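Local coordinates for putative GH105 family protein (Salmonella enterica subsp. enterica serovar Paratyphi A, PDB 3QWT) that is of unknown function but, as a possible GH105 member, probably cleaves unsaturated uronyl residues from oligosaccharides of the kind left by polysaccharide lyases, at residues K90-W95 with A119-E124. Sequence-based numbering, arbitrary orientation.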
loop_
_atom_site.group_PDB
_atom_site.type_symbol
_atom_site.label_atom_id
_atom_site.label_comp_id
_atom_site.label_asym_id
_atom_site.label_seq_id
_atom_site.Cartn_x
_atom_site.Cartn_y
_atom_site.Cartn_z
ATOM N N LYS A 90 -38.195 14.996 -10.404
ATOM C CA LYS A 90 -39.116 15.765 -9.579
ATOM C C LYS A 90 -40.101 14.854 -8.850
ATOM O O LYS A 90 -40.325 15.013 -7.656
ATOM C CB LYS A 90 -39.843 16.825 -10.400
ATOM C CG LYS A 90 -41.058 17.436 -9.694
ATOM C CD LYS A 90 -41.023 18.963 -9.738
ATOM C CE LYS A 90 -42.113 19.560 -8.870
ATOM N NZ LYS A 90 -43.453 19.007 -9.239
ATOM N N ILE A 91 -40.659 13.879 -9.553
ATOM C CA ILE A 91 -41.587 12.937 -8.927
ATOM C C ILE A 91 -40.941 12.215 -7.733
ATOM O O ILE A 91 -41.551 12.065 -6.668
ATOM C CB ILE A 91 -42.130 11.905 -9.953
ATOM C CG1 ILE A 91 -43.043 12.592 -10.973
ATOM C CG2 ILE A 91 -42.891 10.796 -9.251
ATOM C CD1 ILE A 91 -43.487 11.683 -12.128
ATOM N N ILE A 92 -39.698 11.787 -7.906
ATOM C CA ILE A 92 -38.964 11.131 -6.820
ATOM C C ILE A 92 -38.730 12.056 -5.625
ATOM O O ILE A 92 -39.111 11.743 -4.480
ATOM C CB ILE A 92 -37.620 10.614 -7.312
ATOM C CG1 ILE A 92 -37.840 9.422 -8.243
ATOM C CG2 ILE A 92 -36.703 10.252 -6.134
ATOM C CD1 ILE A 92 -36.644 9.139 -9.146
ATOM N N ASP A 93 -38.109 13.200 -5.889
ATOM C CA ASP A 93 -37.820 14.142 -4.816
ATOM C C ASP A 93 -39.099 14.599 -4.105
ATOM O O ASP A 93 -39.126 14.717 -2.873
ATOM C CB ASP A 93 -37.011 15.329 -5.335
ATOM C CG ASP A 93 -35.621 14.922 -5.818
ATOM O OD1 ASP A 93 -35.227 13.739 -5.632
ATOM O OD2 ASP A 93 -34.927 15.794 -6.388
ATOM N N ASP A 94 -40.163 14.825 -4.880
ATOM C CA ASP A 94 -41.443 15.215 -4.302
ATOM C C ASP A 94 -41.989 14.143 -3.356
ATOM O O ASP A 94 -42.441 14.460 -2.265
ATOM C CB ASP A 94 -42.476 15.537 -5.389
ATOM C CG ASP A 94 -42.200 16.856 -6.088
ATOM O OD1 ASP A 94 -41.383 17.652 -5.577
ATOM O OD2 ASP A 94 -42.813 17.090 -7.152
ATOM N N TRP A 95 -41.964 12.881 -3.773
ATOM C CA TRP A 95 -42.454 11.833 -2.893
ATOM C C TRP A 95 -41.722 11.887 -1.559
ATOM O O TRP A 95 -42.338 11.804 -0.493
ATOM C CB TRP A 95 -42.268 10.454 -3.512
ATOM C CG TRP A 95 -42.943 9.364 -2.729
ATOM C CD1 TRP A 95 -44.215 8.884 -2.924
ATOM C CD2 TRP A 95 -42.395 8.610 -1.637
ATOM N NE1 TRP A 95 -44.481 7.887 -2.029
ATOM C CE2 TRP A 95 -43.389 7.692 -1.226
ATOM C CE3 TRP A 95 -41.159 8.614 -0.971
ATOM C CZ2 TRP A 95 -43.192 6.784 -0.176
ATOM C CZ3 TRP A 95 -40.961 7.710 0.073
ATOM C CH2 TRP A 95 -41.974 6.804 0.456
ATOM N N ALA A 119 -30.811 6.656 -1.242
ATOM C CA ALA A 119 -29.365 6.503 -1.222
ATOM C C ALA A 119 -28.785 7.041 -2.517
ATOM O O ALA A 119 -27.818 7.790 -2.499
ATOM C CB ALA A 119 -28.944 5.032 -0.993
ATOM N N TYR A 120 -29.393 6.673 -3.637
ATOM C CA TYR A 120 -28.916 7.145 -4.926
ATOM C C TYR A 120 -29.078 8.657 -5.061
ATOM O O TYR A 120 -28.242 9.330 -5.649
ATOM C CB TYR A 120 -29.656 6.456 -6.064
ATOM C CG TYR A 120 -29.077 5.127 -6.477
ATOM C CD1 TYR A 120 -29.681 3.924 -6.085
ATOM C CD2 TYR A 120 -27.924 5.063 -7.257
ATOM C CE1 TYR A 120 -29.156 2.698 -6.474
ATOM C CE2 TYR A 120 -27.392 3.842 -7.645
ATOM C CZ TYR A 120 -28.015 2.661 -7.251
ATOM O OH TYR A 120 -27.494 1.447 -7.632
ATOM N N ARG A 121 -30.162 9.195 -4.524
ATOM C CA ARG A 121 -30.376 10.629 -4.634
ATOM C C ARG A 121 -29.365 11.373 -3.763
ATOM O O ARG A 121 -28.845 12.412 -4.156
ATOM C CB ARG A 121 -31.828 11.023 -4.314
ATOM C CG ARG A 121 -32.858 10.539 -5.357
ATOM C CD ARG A 121 -32.650 11.191 -6.728
ATOM N NE ARG A 121 -32.903 12.634 -6.716
ATOM C CZ ARG A 121 -32.119 13.546 -7.286
ATOM N NH1 ARG A 121 -31.018 13.171 -7.917
ATOM N NH2 ARG A 121 -32.428 14.840 -7.210
ATOM N N TYR A 122 -29.072 10.834 -2.590
ATOM C CA TYR A 122 -28.056 11.446 -1.741
ATOM C C TYR A 122 -26.698 11.396 -2.426
ATOM O O TYR A 122 -25.927 12.349 -2.360
ATOM C CB TYR A 122 -27.977 10.761 -0.379
ATOM C CG TYR A 122 -26.870 11.308 0.480
ATOM C CD1 TYR A 122 -26.929 12.611 0.973
ATOM C CD2 TYR A 122 -25.764 10.536 0.791
ATOM C CE1 TYR A 122 -25.921 13.122 1.744
ATOM C CE2 TYR A 122 -24.743 11.039 1.568
ATOM C CZ TYR A 122 -24.827 12.333 2.049
ATOM O OH TYR A 122 -23.814 12.848 2.833
ATOM N N GLU A 123 -26.414 10.279 -3.089
ATOM C CA GLU A 123 -25.158 10.123 -3.815
ATOM C C GLU A 123 -24.951 11.258 -4.842
ATOM O O GLU A 123 -23.865 11.834 -4.910
ATOM C CB GLU A 123 -25.121 8.769 -4.513
ATOM C CG GLU A 123 -23.843 8.505 -5.286
ATOM C CD GLU A 123 -23.749 7.070 -5.785
ATOM O OE1 GLU A 123 -22.651 6.482 -5.725
ATOM O OE2 GLU A 123 -24.778 6.526 -6.236
ATOM N N GLU A 124 -25.994 11.587 -5.617
ATOM C CA GLU A 124 -25.908 12.658 -6.614
ATOM C C GLU A 124 -25.881 14.065 -6.025
ATOM O O GLU A 124 -25.129 14.905 -6.494
ATOM C CB GLU A 124 -27.060 12.599 -7.617
ATOM C CG GLU A 124 -27.423 11.220 -8.121
ATOM C CD GLU A 124 -28.689 11.245 -8.965
ATOM O OE1 GLU A 124 -29.683 10.592 -8.562
ATOM O OE2 GLU A 124 -28.682 11.938 -10.015
#
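Bends at chi2 (-65°) and chi3 (-66°) fold the chain of Arg121 so that NE and NH2 present one edge of its guanidinium to Asp93, whose CG lies anti to its own carbonyl carbon. The result is a side-on, bidentate salt bridge between helices 86-102 and 114-125. Arg121 NE donates to Asp93 OD1 over 2.8 Å in a nearly straight bond, and NH2 of Arg121 reaches OD2 of Asp93, also at 2.8 Å. Both oxygens accept through their syn lone pairs, and with carboxylate and guanidinium only 13° out of coplanarity, the paired bonds fix the rotation of each flat group against the other. On a further edge of the guanidinium, NH1 of Arg121 lies 3.0 Å from OE1 of Glu124, one turn on in the same helix; the donor stands above that carboxylate, although Glu124 is met in the guanidinium plane. Arg121 is thus held between two acids, which would be expected to stabilise its positive charge in its buried setting. Asp93 OD2 is shared with Arg89, and Glu124 OE2 bonds to the hydroxyl of Tyr80 on helix 67-83, so the network extends to a third helix. Apolar packing is slight: CG2 of Ile92 rests 3.9 Å from CG of Arg121, beside the ion pair. The helices stay well separated here, Asp93 CA and Arg121 CA being 8.2 Å apart, and the long arginine spans much of the gap. Such a salt-bridge network, centred on a buried arginine, links successive helices of the alpha/alpha toroid, the fold of this protein.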